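Local atomic coordinates of alpha-L-arabinosidase (Xanthomonas axonopodis pv. citri, PDB entry 6D25), a protein that probably removes by hydrolysis alpha-L-arabinofuranosyl side groups of arabinoxylan, including those on internal di-substituted xylose units, as a trimeric GH51 arabinofuranosidase. Residues R79-A85 against T384-M389; K388-P393 against Y481-A485; Q47-A53 against I89-I94. One frame throughout, in Å; residues are numbered along the deposited sequence.

Contact 1. Residues R79-A85 against T384-M389; sequences RNDVVAA and TDGDKM
The guanidinium of Arg79 meets the turn of 384-389 end-on. NH1 and NH2 both donate to Gly386 O, at 2.9 Å from NH1 and 2.9 Å from NH2. Both bonds are bent, with N-H...O angles near 139°, as expected when two nitrogens share one acceptor. The other edge of the same plane holds Asp81. NE and NH1 reach its OD1 and OD2 side-on through the syn lone pairs, and Arg79 NE to Asp81 OD1 is a 2.8 Å salt bridge. Carboxylate and carbonyl together fix the rotation of the guanidinium. Thr384 CG2 lies over the centre of one face, 3.7 Å from CZ of Arg79. NH2 also bonds to Gly62 O.

The tight part continues along Met389. Its CG is anti to the backbone N (chi1 -170°), which carries the sulfur toward the helix. Met389 SD packs 3.6 Å from Asp81 CB, and Val82 CG2 touches the same sulfur. The methyl CE only just reaches Ala85 CB.

The side at Asp387 is looser and wet. Two waters donate to Asp81 OD2 and also to Asp387 O, one of the latter bonds being weak. Asp387 itself is exposed.

Arg79 is the N-cap residue of helix 80-88. Gly386, with positive phi, sits in a type II' turn between strands 382-385 and 388-391. The arrangement is a beta hairpin packed on the N-terminal part of helix 80-88.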
ATOM      1  N   ARG A  79       1.449 -37.979  -7.788  1.00 19.28           N
ATOM      2  CA  ARG A  79       0.798 -39.268  -8.036  1.00 19.39           C
ATOM      3  C   ARG A  79       0.772 -39.536  -9.556  1.00 19.38           C
ATOM      4  O   ARG A  79       0.430 -38.672 -10.387  1.00 19.29           O
ATOM      5  CB  ARG A  79      -0.579 -39.330  -7.372  1.00 19.70           C
ATOM      6  CG  ARG A  79      -1.586 -38.300  -7.840  1.00 19.44           C
ATOM      7  CD  ARG A  79      -2.839 -38.391  -6.952  1.00 19.28           C
ATOM      8  NE  ARG A  79      -3.519 -39.655  -7.144  1.00 18.94           N
ATOM      9  CZ  ARG A  79      -4.369 -40.188  -6.286  1.00 19.10           C
ATOM     10  NH1 ARG A  79      -5.058 -41.242  -6.650  1.00 18.45           N
ATOM     11  NH2 ARG A  79      -4.506 -39.669  -5.050  1.00 18.46           N
ATOM     12  N   ASN A  80       1.149 -40.765  -9.896  1.00 20.26           N
ATOM     13  CA  ASN A  80       1.404 -41.160 -11.297  1.00 20.44           C
ATOM     14  C   ASN A  80       0.121 -41.114 -12.159  1.00 20.27           C
ATOM     15  O   ASN A  80       0.160 -40.776 -13.345  1.00 20.90           O
ATOM     16  CB  ASN A  80       1.975 -42.572 -11.338  1.00 21.73           C
ATOM     17  CG  ASN A  80       3.420 -42.643 -10.885  1.00 22.22           C
ATOM     18  OD1 ASN A  80       4.097 -41.619 -10.790  1.00 22.36           O
ATOM     19  ND2 ASN A  80       3.895 -43.845 -10.615  1.00 24.14           N
ATOM     20  N   ASP A  81      -0.991 -41.547 -11.580  1.00 19.80           N
ATOM     21  CA  ASP A  81      -2.258 -41.680 -12.314  1.00 19.60           C
ATOM     22  C   ASP A  81      -2.693 -40.299 -12.830  1.00 19.14           C
ATOM     23  O   ASP A  81      -3.103 -40.169 -14.005  1.00 18.51           O
ATOM     24  CB  ASP A  81      -3.332 -42.395 -11.487  1.00 19.67           C
ATOM     25  CG  ASP A  81      -3.600 -41.865 -10.067  1.00 19.66           C
ATOM     26  OD1 ASP A  81      -3.010 -40.845  -9.674  1.00 18.40           O
ATOM     27  OD2 ASP A  81      -4.358 -42.555  -9.313  1.00 20.64           O
ATOM     28  N   VAL A  82      -2.576 -39.274 -11.991  1.00 18.35           N
ATOM     29  CA  VAL A  82      -2.994 -37.927 -12.357  1.00 17.86           C
ATOM     30  C   VAL A  82      -2.045 -37.359 -13.414  1.00 17.38           C
ATOM     31  O   VAL A  82      -2.475 -36.699 -14.355  1.00 17.88           O
ATOM     32  CB  VAL A  82      -3.086 -37.028 -11.109  1.00 17.36           C
ATOM     33  CG1 VAL A  82      -3.194 -35.557 -11.477  1.00 17.56           C
ATOM     34  CG2 VAL A  82      -4.247 -37.436 -10.229  1.00 18.47           C
ATOM     35  N   VAL A  83      -0.745 -37.579 -13.241  1.00 17.33           N
ATOM     36  CA  VAL A  83       0.234 -37.121 -14.205  1.00 17.40           C
ATOM     37  C   VAL A  83      -0.113 -37.674 -15.597  1.00 17.62           C
ATOM     38  O   VAL A  83      -0.147 -36.915 -16.578  1.00 17.80           O
ATOM     39  CB  VAL A  83       1.677 -37.493 -13.787  1.00 17.95           C
ATOM     40  CG1 VAL A  83       2.672 -37.292 -14.916  1.00 18.37           C
ATOM     41  CG2 VAL A  83       2.090 -36.700 -12.565  1.00 18.48           C
ATOM     42  N   ALA A  84      -0.368 -38.985 -15.680  1.00 17.96           N
ATOM     43  CA  ALA A  84      -0.617 -39.596 -16.967  1.00 18.13           C
ATOM     44  C   ALA A  84      -1.906 -39.022 -17.586  1.00 18.37           C
ATOM     45  O   ALA A  84      -1.981 -38.730 -18.804  1.00 18.98           O
ATOM     46  CB  ALA A  84      -0.660 -41.088 -16.803  1.00 18.71           C
ATOM     47  N   ALA A  85      -2.931 -38.858 -16.764  1.00 17.89           N
ATOM     48  CA  ALA A  85      -4.215 -38.385 -17.269  1.00 18.33           C
ATOM     49  C   ALA A  85      -4.111 -36.940 -17.792  1.00 18.44           C
ATOM     50  O   ALA A  85      -4.694 -36.586 -18.815  1.00 18.40           O
ATOM     51  CB  ALA A  85      -5.252 -38.527 -16.196  1.00 18.26           C
ATOM     52  N   THR A 384     -10.077 -37.915  -6.887  1.00 19.92           N
ATOM     53  CA  THR A 384      -9.254 -38.932  -6.240  1.00 21.30           C
ATOM     54  C   THR A 384      -9.740 -39.146  -4.811  1.00 22.87           C
ATOM     55  O   THR A 384     -10.322 -38.265  -4.182  1.00 21.84           O
ATOM     56  CB  THR A 384      -7.767 -38.579  -6.191  1.00 21.39           C
ATOM     57  OG1 THR A 384      -7.569 -37.522  -5.260  1.00 21.13           O
ATOM     58  CG2 THR A 384      -7.196 -38.184  -7.527  1.00 21.12           C
ATOM     59  N   ASP A 385      -9.458 -40.340  -4.315  1.00 24.51           N
ATOM     60  CA  ASP A 385      -9.733 -40.678  -2.941  1.00 25.48           C
ATOM     61  C   ASP A 385      -8.746 -41.775  -2.518  1.00 25.17           C
ATOM     62  O   ASP A 385      -8.949 -42.954  -2.850  1.00 23.89           O
ATOM     63  CB  ASP A 385     -11.181 -41.157  -2.807  1.00 27.58           C
ATOM     64  CG  ASP A 385     -11.564 -41.537  -1.382  1.00 31.22           C
ATOM     65  OD1 ASP A 385     -10.784 -41.283  -0.463  1.00 32.47           O
ATOM     66  OD2 ASP A 385     -12.632 -42.071  -1.215  1.00 34.89           O
ATOM     67  N   GLY A 386      -7.662 -41.373  -1.889  1.00 23.83           N
ATOM     68  CA  GLY A 386      -6.551 -42.258  -1.700  1.00 25.64           C
ATOM     69  C   GLY A 386      -6.053 -42.746  -3.044  1.00 25.54           C
ATOM     70  O   GLY A 386      -5.933 -41.942  -3.963  1.00 25.25           O
ATOM     71  N   ASP A 387      -5.818 -44.042  -3.204  1.00 27.17           N
ATOM     72  CA  ASP A 387      -5.248 -44.517  -4.449  1.00 28.27           C
ATOM     73  C   ASP A 387      -6.311 -44.596  -5.560  1.00 27.48           C
ATOM     74  O   ASP A 387      -5.935 -44.868  -6.665  1.00 27.35           O
ATOM     75  CB  ASP A 387      -4.478 -45.831  -4.280  1.00 30.98           C
ATOM     76  CG  ASP A 387      -5.317 -47.026  -3.859  1.00 33.84           C
ATOM     77  OD1 ASP A 387      -6.540 -46.923  -3.795  1.00 36.36           O
ATOM     78  OD2 ASP A 387      -4.723 -48.047  -3.506  1.00 37.57           O
ATOM     79  N   LYS A 388      -7.577 -44.301  -5.290  1.00 26.23           N
ATOM     80  CA  LYS A 388      -8.614 -44.331  -6.332  1.00 27.13           C
ATOM     81  C   LYS A 388      -8.622 -43.029  -7.144  1.00 24.69           C
ATOM     82  O   LYS A 388      -8.377 -41.956  -6.609  1.00 23.55           O
ATOM     83  CB  LYS A 388      -9.978 -44.522  -5.680  1.00 29.65           C
ATOM     84  CG  LYS A 388     -10.160 -45.859  -4.972  1.00 33.35           C
ATOM     85  CD  LYS A 388     -11.434 -45.965  -4.174  1.00 35.16           C
ATOM     86  CE  LYS A 388     -11.346 -47.162  -3.258  1.00 40.55           C
ATOM     87  NZ  LYS A 388     -12.572 -47.306  -2.469  1.00 43.59           N
ATOM     88  N   MET A 389      -8.923 -43.145  -8.430  1.00 24.09           N
ATOM     89  CA  MET A 389      -8.976 -42.006  -9.324  1.00 23.13           C
ATOM     90  C   MET A 389     -10.095 -42.215 -10.340  1.00 22.25           C
ATOM     91  O   MET A 389     -10.228 -43.301 -10.849  1.00 20.60           O
ATOM     92  CB  MET A 389      -7.651 -41.822 -10.070  1.00 24.98           C
ATOM     93  CG  MET A 389      -7.575 -40.502 -10.825  1.00 26.27           C
ATOM     94  SD  MET A 389      -6.276 -40.395 -12.102  1.00 30.80           S
ATOM     95  CE  MET A 389      -7.034 -41.465 -13.322  1.00 32.68           C
TER
HETATM   96  O   HOH W   1      -2.822 -44.228  -7.503  1.00 22.94           O
HETATM   97  O   HOH W   2      -5.229 -44.876 -10.031  1.00 28.36           O

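Contact 2. Residues K388-P393 against Y481-A485; sequences KMVLTP and YNTYA
Tyr484 lays its ring beside strand 388-391, and Lys388 CB sits over one face of it. This is a CH-pi contact, 3.9 Å from Lys388 CB to the ring centroid and 25° off the normal. CB is displaced toward the rim, nearest to CD1. The extended lysine chain then runs past the root of the ring: CD comes 4.1 Å from Tyr484 CG, and the end of the chain leads away. The two side chains cross at about a right angle.

The tyrosine can be followed outward. CB is near Lys388 CD. CG is 3.9 Å from Lys388 CB. CD1 meets Lys388 CB and the backbone N of Met389. CE1 lies 3.8 Å from Val390 CG1. The tip, OH, passes the strand and packs against the backbone of Thr384 and Asp385 in the partner strand of the hairpin.

Strands 382-385 and 388-391 form a two-stranded antiparallel hairpin. The loop 481-485 lies between strands 468-473 and 493-494; its residues 482-484 run antiparallel to 388-393, their end-to-end directions 174° apart. Segment 481-485 forms no regular strand; its bond to Leu391 O comes from the Asn482 side chain.

Val390 divides its branches. CG1 goes to the tyrosine, while CG2, anti to the backbone N, reaches Asn482 CB at 3.7 Å and Thr483 O. Asn482 ND2 donates to Leu391 O at 3.0 Å, in the carbonyl plane, with an N-H...O angle of 151°, though the oxygen is tilted from the amide plane. The same nitrogen passes 3.8 Å from Pro393 CD. Asn482 OD1 accepts from Val490 N, which ties the amide to its own loop.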
ATOM      1  N   LYS A 388      -7.577 -44.301  -5.290  1.00 26.23           N
ATOM      2  CA  LYS A 388      -8.614 -44.331  -6.332  1.00 27.13           C
ATOM      3  C   LYS A 388      -8.622 -43.029  -7.144  1.00 24.69           C
ATOM      4  O   LYS A 388      -8.377 -41.956  -6.609  1.00 23.55           O
ATOM      5  CB  LYS A 388      -9.978 -44.522  -5.680  1.00 29.65           C
ATOM      6  CG  LYS A 388     -10.160 -45.859  -4.972  1.00 33.35           C
ATOM      7  CD  LYS A 388     -11.434 -45.965  -4.174  1.00 35.16           C
ATOM      8  CE  LYS A 388     -11.346 -47.162  -3.258  1.00 40.55           C
ATOM      9  NZ  LYS A 388     -12.572 -47.306  -2.469  1.00 43.59           N
ATOM     10  N   MET A 389      -8.923 -43.145  -8.430  1.00 24.09           N
ATOM     11  CA  MET A 389      -8.976 -42.006  -9.324  1.00 23.13           C
ATOM     12  C   MET A 389     -10.095 -42.215 -10.340  1.00 22.25           C
ATOM     13  O   MET A 389     -10.228 -43.301 -10.849  1.00 20.60           O
ATOM     14  CB  MET A 389      -7.651 -41.822 -10.070  1.00 24.98           C
ATOM     15  CG  MET A 389      -7.575 -40.502 -10.825  1.00 26.27           C
ATOM     16  SD  MET A 389      -6.276 -40.395 -12.102  1.00 30.80           S
ATOM     17  CE  MET A 389      -7.034 -41.465 -13.322  1.00 32.68           C
ATOM     18  N   VAL A 390     -10.837 -41.174 -10.667  1.00 21.26           N
ATOM     19  CA  VAL A 390     -11.828 -41.253 -11.736  1.00 21.86           C
ATOM     20  C   VAL A 390     -11.751 -40.000 -12.614  1.00 20.21           C
ATOM     21  O   VAL A 390     -11.492 -38.894 -12.141  1.00 18.75           O
ATOM     22  CB  VAL A 390     -13.242 -41.478 -11.165  1.00 24.66           C
ATOM     23  CG1 VAL A 390     -13.746 -40.318 -10.348  1.00 25.70           C
ATOM     24  CG2 VAL A 390     -14.251 -41.769 -12.253  1.00 26.49           C
ATOM     25  N   LEU A 391     -11.911 -40.199 -13.906  1.00 19.09           N
ATOM     26  CA  LEU A 391     -11.963 -39.149 -14.901  1.00 18.17           C
ATOM     27  C   LEU A 391     -13.418 -38.683 -15.042  1.00 17.80           C
ATOM     28  O   LEU A 391     -14.309 -39.492 -15.172  1.00 17.65           O
ATOM     29  CB  LEU A 391     -11.471 -39.692 -16.244  1.00 18.92           C
ATOM     30  CG  LEU A 391     -10.062 -40.282 -16.249  1.00 19.84           C
ATOM     31  CD1 LEU A 391      -9.683 -40.820 -17.609  1.00 20.89           C
ATOM     32  CD2 LEU A 391      -9.057 -39.210 -15.904  1.00 20.13           C
ATOM     33  N   THR A 392     -13.631 -37.384 -15.034  1.00 16.34           N
ATOM     34  CA  THR A 392     -15.000 -36.840 -15.058  1.00 15.86           C
ATOM     35  C   THR A 392     -15.485 -36.671 -16.507  1.00 15.62           C
ATOM     36  O   THR A 392     -14.709 -36.646 -17.453  1.00 15.24           O
ATOM     37  CB  THR A 392     -15.058 -35.495 -14.332  1.00 15.18           C
ATOM     38  OG1 THR A 392     -14.307 -34.543 -15.096  1.00 14.77           O
ATOM     39  CG2 THR A 392     -14.550 -35.602 -12.904  1.00 14.96           C
ATOM     40  N   PRO A 393     -16.791 -36.481 -16.675  1.00 15.60           N
ATOM     41  CA  PRO A 393     -17.324 -36.118 -17.967  1.00 15.55           C
ATOM     42  C   PRO A 393     -16.644 -34.877 -18.551  1.00 15.45           C
ATOM     43  O   PRO A 393     -16.419 -34.813 -19.756  1.00 15.98           O
ATOM     44  CB  PRO A 393     -18.825 -35.893 -17.727  1.00 15.48           C
ATOM     45  CG  PRO A 393     -19.108 -36.808 -16.594  1.00 15.97           C
ATOM     46  CD  PRO A 393     -17.879 -36.672 -15.705  1.00 15.70           C
ATOM     47  N   TYR A 481     -23.159 -39.555 -13.721  1.00 18.52           N
ATOM     48  CA  TYR A 481     -21.814 -39.124 -13.430  1.00 18.28           C
ATOM     49  C   TYR A 481     -20.938 -40.368 -13.210  1.00 18.00           C
ATOM     50  O   TYR A 481     -21.432 -41.456 -13.111  1.00 17.79           O
ATOM     51  CB  TYR A 481     -21.810 -38.188 -12.207  1.00 18.70           C
ATOM     52  CG  TYR A 481     -22.524 -38.717 -10.983  1.00 19.63           C
ATOM     53  CD1 TYR A 481     -21.879 -39.534 -10.076  1.00 20.35           C
ATOM     54  CD2 TYR A 481     -23.827 -38.357 -10.706  1.00 20.54           C
ATOM     55  CE1 TYR A 481     -22.505 -40.005  -8.936  1.00 21.54           C
ATOM     56  CE2 TYR A 481     -24.495 -38.842  -9.594  1.00 21.45           C
ATOM     57  CZ  TYR A 481     -23.811 -39.630  -8.687  1.00 22.08           C
ATOM     58  OH  TYR A 481     -24.402 -40.110  -7.576  1.00 24.71           O
ATOM     59  N   ASN A 482     -19.638 -40.164 -13.185  1.00 17.90           N
ATOM     60  CA  ASN A 482     -18.680 -41.246 -13.018  1.00 17.83           C
ATOM     61  C   ASN A 482     -18.324 -41.385 -11.533  1.00 18.91           C
ATOM     62  O   ASN A 482     -18.195 -40.378 -10.813  1.00 19.31           O
ATOM     63  CB  ASN A 482     -17.442 -40.977 -13.869  1.00 17.23           C
ATOM     64  CG  ASN A 482     -17.719 -41.089 -15.347  1.00 17.38           C
ATOM     65  OD1 ASN A 482     -18.636 -41.826 -15.737  1.00 17.07           O
ATOM     66  ND2 ASN A 482     -16.958 -40.348 -16.159  1.00 16.82           N
ATOM     67  N   THR A 483     -18.149 -42.618 -11.101  1.00 19.77           N
ATOM     68  CA  THR A 483     -17.683 -42.949  -9.746  1.00 20.62           C
ATOM     69  C   THR A 483     -16.541 -43.973  -9.840  1.00 21.49           C
ATOM     70  O   THR A 483     -16.318 -44.577 -10.877  1.00 20.63           O
ATOM     71  CB  THR A 483     -18.815 -43.549  -8.906  1.00 21.24           C
ATOM     72  OG1 THR A 483     -19.224 -44.751  -9.557  1.00 21.62           O
ATOM     73  CG2 THR A 483     -20.004 -42.625  -8.753  1.00 21.60           C
ATOM     74  N   TYR A 484     -15.864 -44.219  -8.731  1.00 22.62           N
ATOM     75  CA  TYR A 484     -14.799 -45.236  -8.644  1.00 24.49           C
ATOM     76  C   TYR A 484     -15.375 -46.614  -9.020  1.00 25.32           C
ATOM     77  O   TYR A 484     -14.744 -47.367  -9.777  1.00 25.86           O
ATOM     78  CB  TYR A 484     -14.128 -45.197  -7.265  1.00 25.39           C
ATOM     79  CG  TYR A 484     -13.678 -43.817  -6.834  1.00 26.20           C
ATOM     80  CD1 TYR A 484     -12.695 -43.154  -7.555  1.00 26.26           C
ATOM     81  CD2 TYR A 484     -14.220 -43.151  -5.737  1.00 26.29           C
ATOM     82  CE1 TYR A 484     -12.273 -41.873  -7.225  1.00 26.06           C
ATOM     83  CE2 TYR A 484     -13.821 -41.867  -5.401  1.00 26.12           C
ATOM     84  CZ  TYR A 484     -12.848 -41.216  -6.157  1.00 26.45           C
ATOM     85  OH  TYR A 484     -12.398 -39.966  -5.874  1.00 27.27           O
ATOM     86  N   ALA A 485     -16.598 -46.904  -8.581  1.00 26.32           N
ATOM     87  CA  ALA A 485     -17.277 -48.177  -8.876  1.00 26.98           C
ATOM     88  C   ALA A 485     -17.763 -48.235 -10.330  1.00 28.04           C
ATOM     89  O   ALA A 485     -17.883 -49.306 -10.863  1.00 29.32           O
ATOM     90  CB  ALA A 485     -18.452 -48.395  -7.921  1.00 27.46           C
TER

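Contact 3. Residues Q47-A53 against I89-I94; sequences QLFGQFA and IAVPNI
Gln47 OE1 accepts from Asn93 ND2 at 2.9 Å. The bond is nearly straight, 173° at the hydrogen, and it falls on a lone pair in the carbonyl plane of Gln47. The two amide planes are 27° apart. The glutamine chain bends at chi2 (-56°), which brings its end back to 89-94. The same oxygen lies 3.4 Å from Pro92 CB. Asn93 OD1 is held by Asn370 ND2, so the asparagine amide is used at both ends.

Next to it the backbones pair. Gln51 N donates to Asn93 O at 3.0 Å. Gly50 CA comes close to the same oxygen, and Ile94 CA makes a CA-H...O contact to Gln51 O. Gly50 stands directly beside the Asn93 amide, its CA 3.9 Å from Asn93 ND2.

Apolar groups fill in around this pairing. The Pro92 ring packs on Phe49, with its CG 4.0 Å from Phe49 CB and its CD 3.2 Å from Phe49 O. Gln51 CG rests 3.7 Å from Val91 CG1, the two chains crossing at about a right angle. Ile94 CG2 touches Ala53 CB at 3.9 Å, and the Ile94 side chain also touches Phe139, Phe142 and Leu146 of helix 136-146.

All the touching residues are buried. Gln51 and Ile94 form a parallel bridge between strands 51-52 and 93-96, the first two strands of the parallel eight-stranded sheet, consistent with the (beta/alpha)8 barrel of GH51 enzymes.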
ATOM      1  N   GLN A  47      -4.259 -22.106 -25.133  1.00 14.83           N
ATOM      2  CA  GLN A  47      -4.352 -21.657 -23.742  1.00 14.73           C
ATOM      3  C   GLN A  47      -5.819 -21.487 -23.316  1.00 14.48           C
ATOM      4  O   GLN A  47      -6.085 -21.267 -22.141  1.00 14.01           O
ATOM      5  CB  GLN A  47      -3.605 -20.341 -23.528  1.00 15.13           C
ATOM      6  CG  GLN A  47      -2.165 -20.325 -24.011  1.00 15.16           C
ATOM      7  CD  GLN A  47      -1.295 -21.406 -23.422  1.00 15.53           C
ATOM      8  OE1 GLN A  47      -1.574 -21.917 -22.353  1.00 15.70           O
ATOM      9  NE2 GLN A  47      -0.216 -21.724 -24.123  1.00 15.88           N
ATOM     10  N   LEU A  48      -6.771 -21.623 -24.253  1.00 14.82           N
ATOM     11  CA  LEU A  48      -8.182 -21.673 -23.882  1.00 14.74           C
ATOM     12  C   LEU A  48      -8.504 -22.919 -23.043  1.00 14.50           C
ATOM     13  O   LEU A  48      -9.563 -22.979 -22.407  1.00 14.65           O
ATOM     14  CB  LEU A  48      -9.023 -21.661 -25.174  1.00 15.27           C
ATOM     15  CG  LEU A  48      -9.024 -20.342 -25.948  1.00 15.82           C
ATOM     16  CD1 LEU A  48      -9.891 -20.466 -27.183  1.00 16.52           C
ATOM     17  CD2 LEU A  48      -9.477 -19.182 -25.082  1.00 15.78           C
ATOM     18  N   PHE A  49      -7.621 -23.890 -23.024  1.00 14.60           N
ATOM     19  CA  PHE A  49      -7.813 -25.152 -22.297  1.00 14.97           C
ATOM     20  C   PHE A  49      -6.993 -25.172 -21.003  1.00 14.84           C
ATOM     21  O   PHE A  49      -6.659 -26.259 -20.509  1.00 15.26           O
ATOM     22  CB  PHE A  49      -7.444 -26.315 -23.233  1.00 15.37           C
ATOM     23  CG  PHE A  49      -8.355 -26.339 -24.438  1.00 15.34           C
ATOM     24  CD1 PHE A  49      -9.640 -26.834 -24.326  1.00 15.56           C
ATOM     25  CD2 PHE A  49      -7.992 -25.727 -25.621  1.00 15.35           C
ATOM     26  CE1 PHE A  49     -10.528 -26.766 -25.402  1.00 16.09           C
ATOM     27  CE2 PHE A  49      -8.842 -25.721 -26.714  1.00 16.08           C
ATOM     28  CZ  PHE A  49     -10.135 -26.200 -26.590  1.00 16.20           C
ATOM     29  N   GLY A  50      -6.702 -24.000 -20.452  1.00 14.67           N
ATOM     30  CA  GLY A  50      -5.958 -23.902 -19.204  1.00 14.29           C
ATOM     31  C   GLY A  50      -6.687 -24.534 -18.031  1.00 14.01           C
ATOM     32  O   GLY A  50      -7.955 -24.669 -18.005  1.00 14.23           O
ATOM     33  N   GLN A  51      -5.863 -24.970 -17.066  1.00 14.20           N
ATOM     34  CA  GLN A  51      -6.322 -25.539 -15.818  1.00 14.51           C
ATOM     35  C   GLN A  51      -5.926 -24.581 -14.680  1.00 14.72           C
ATOM     36  O   GLN A  51      -5.168 -23.627 -14.860  1.00 14.38           O
ATOM     37  CB  GLN A  51      -5.720 -26.926 -15.611  1.00 14.45           C
ATOM     38  CG  GLN A  51      -6.015 -27.932 -16.731  1.00 14.93           C
ATOM     39  CD  GLN A  51      -7.424 -28.486 -16.694  1.00 15.13           C
ATOM     40  OE1 GLN A  51      -8.134 -28.402 -15.691  1.00 15.03           O
ATOM     41  NE2 GLN A  51      -7.848 -29.063 -17.811  1.00 15.73           N
ATOM     42  N   PHE A  52      -6.479 -24.856 -13.507  1.00 15.10           N
ATOM     43  CA  PHE A  52      -6.388 -23.980 -12.365  1.00 14.98           C
ATOM     44  C   PHE A  52      -6.365 -24.833 -11.106  1.00 15.25           C
ATOM     45  O   PHE A  52      -7.345 -25.505 -10.799  1.00 14.84           O
ATOM     46  CB  PHE A  52      -7.575 -23.006 -12.424  1.00 15.52           C
ATOM     47  CG  PHE A  52      -7.804 -22.131 -11.229  1.00 15.83           C
ATOM     48  CD1 PHE A  52      -6.751 -21.741 -10.400  1.00 16.57           C
ATOM     49  CD2 PHE A  52      -9.085 -21.684 -10.944  1.00 16.12           C
ATOM     50  CE1 PHE A  52      -7.003 -20.958  -9.284  1.00 16.15           C
ATOM     51  CE2 PHE A  52      -9.325 -20.903  -9.815  1.00 16.56           C
ATOM     52  CZ  PHE A  52      -8.285 -20.542  -9.000  1.00 16.31           C
ATOM     53  N   ALA A  53      -5.235 -24.801 -10.385  1.00 15.67           N
ATOM     54  CA  ALA A  53      -5.038 -25.627  -9.215  1.00 16.29           C
ATOM     55  C   ALA A  53      -4.745 -24.758  -7.987  1.00 16.34           C
ATOM     56  O   ALA A  53      -3.556 -24.513  -7.658  1.00 16.89           O
ATOM     57  CB  ALA A  53      -3.933 -26.606  -9.474  1.00 16.40           C
ATOM     58  N   ILE A  89      -4.343 -35.185 -22.030  1.00 18.96           N
ATOM     59  CA  ILE A  89      -5.183 -34.110 -22.627  1.00 19.18           C
ATOM     60  C   ILE A  89      -4.333 -32.875 -22.982  1.00 19.66           C
ATOM     61  O   ILE A  89      -4.905 -31.829 -23.377  1.00 20.00           O
ATOM     62  CB  ILE A  89      -6.386 -33.757 -21.735  1.00 18.80           C
ATOM     63  CG1 ILE A  89      -5.985 -33.313 -20.341  1.00 17.66           C
ATOM     64  CG2 ILE A  89      -7.367 -34.898 -21.698  1.00 19.51           C
ATOM     65  CD1 ILE A  89      -7.096 -32.622 -19.559  1.00 17.79           C
ATOM     66  N   ALA A  90      -3.008 -32.990 -22.888  1.00 19.10           N
ATOM     67  CA  ALA A  90      -2.060 -31.928 -23.279  1.00 20.27           C
ATOM     68  C   ALA A  90      -2.426 -30.586 -22.608  1.00 19.93           C
ATOM     69  O   ALA A  90      -2.673 -29.572 -23.253  1.00 20.59           O
ATOM     70  CB  ALA A  90      -1.994 -31.806 -24.800  1.00 21.16           C
ATOM     71  N   VAL A  91      -2.453 -30.583 -21.292  1.00 18.35           N
ATOM     72  CA  VAL A  91      -2.710 -29.368 -20.535  1.00 17.10           C
ATOM     73  C   VAL A  91      -1.752 -28.274 -21.022  1.00 16.67           C
ATOM     74  O   VAL A  91      -0.554 -28.464 -20.994  1.00 16.73           O
ATOM     75  CB  VAL A  91      -2.579 -29.612 -19.027  1.00 17.40           C
ATOM     76  CG1 VAL A  91      -2.694 -28.304 -18.268  1.00 16.89           C
ATOM     77  CG2 VAL A  91      -3.593 -30.624 -18.509  1.00 18.11           C
ATOM     78  N   PRO A  92      -2.278 -27.096 -21.384  1.00 15.36           N
ATOM     79  CA  PRO A  92      -1.417 -26.039 -21.948  1.00 15.62           C
ATOM     80  C   PRO A  92      -0.764 -25.130 -20.894  1.00 15.65           C
ATOM     81  O   PRO A  92       0.378 -24.652 -21.059  1.00 16.66           O
ATOM     82  CB  PRO A  92      -2.387 -25.207 -22.806  1.00 15.53           C
ATOM     83  CG  PRO A  92      -3.702 -25.322 -22.059  1.00 15.01           C
ATOM     84  CD  PRO A  92      -3.692 -26.767 -21.564  1.00 15.34           C
ATOM     85  N   ASN A  93      -1.486 -24.882 -19.808  1.00 15.71           N
ATOM     86  CA  ASN A  93      -0.963 -24.106 -18.651  1.00 15.12           C
ATOM     87  C   ASN A  93      -1.784 -24.479 -17.422  1.00 14.82           C
ATOM     88  O   ASN A  93      -2.934 -24.952 -17.558  1.00 14.27           O
ATOM     89  CB  ASN A  93      -0.958 -22.601 -18.905  1.00 14.95           C
ATOM     90  CG  ASN A  93      -2.301 -21.940 -18.714  1.00 15.82           C
ATOM     91  OD1 ASN A  93      -2.753 -21.739 -17.567  1.00 15.77           O
ATOM     92  ND2 ASN A  93      -2.918 -21.523 -19.810  1.00 14.97           N
ATOM     93  N   ILE A  94      -1.172 -24.289 -16.259  1.00 14.83           N
ATOM     94  CA  ILE A  94      -1.862 -24.391 -14.983  1.00 15.36           C
ATOM     95  C   ILE A  94      -1.621 -23.100 -14.203  1.00 15.23           C
ATOM     96  O   ILE A  94      -0.449 -22.708 -13.997  1.00 14.91           O
ATOM     97  CB  ILE A  94      -1.374 -25.589 -14.150  1.00 15.64           C
ATOM     98  CG1 ILE A  94      -1.520 -26.913 -14.901  1.00 15.88           C
ATOM     99  CG2 ILE A  94      -2.116 -25.610 -12.806  1.00 15.49           C
ATOM    100  CD1 ILE A  94      -0.876 -28.098 -14.183  1.00 16.31           C
TER

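Overall arrangement
Contact 3 is the core contact, fully buried, its centre about 6 Å from that of the chain. Contacts 1 and 2 are partly buried, their centres about 20 and 19 Å from the same point. These two share Lys388 and Met389 and hold the same hairpin, contact 1 to helix 80-88 and contact 2 to the loop 481-485. They also touch, as Ala85 packs on Leu391. Helix 80-88 is followed, after 89-92, by strand 93-96 of contact 3, yet contacts 1 and 3 do not otherwise meet. Contact 1 sets a guanidinium on a turn carbonyl, with thioether packing and bridging water, contact 2 uses a ring face and one amide, and contact 3 strand pairing and neutral amides.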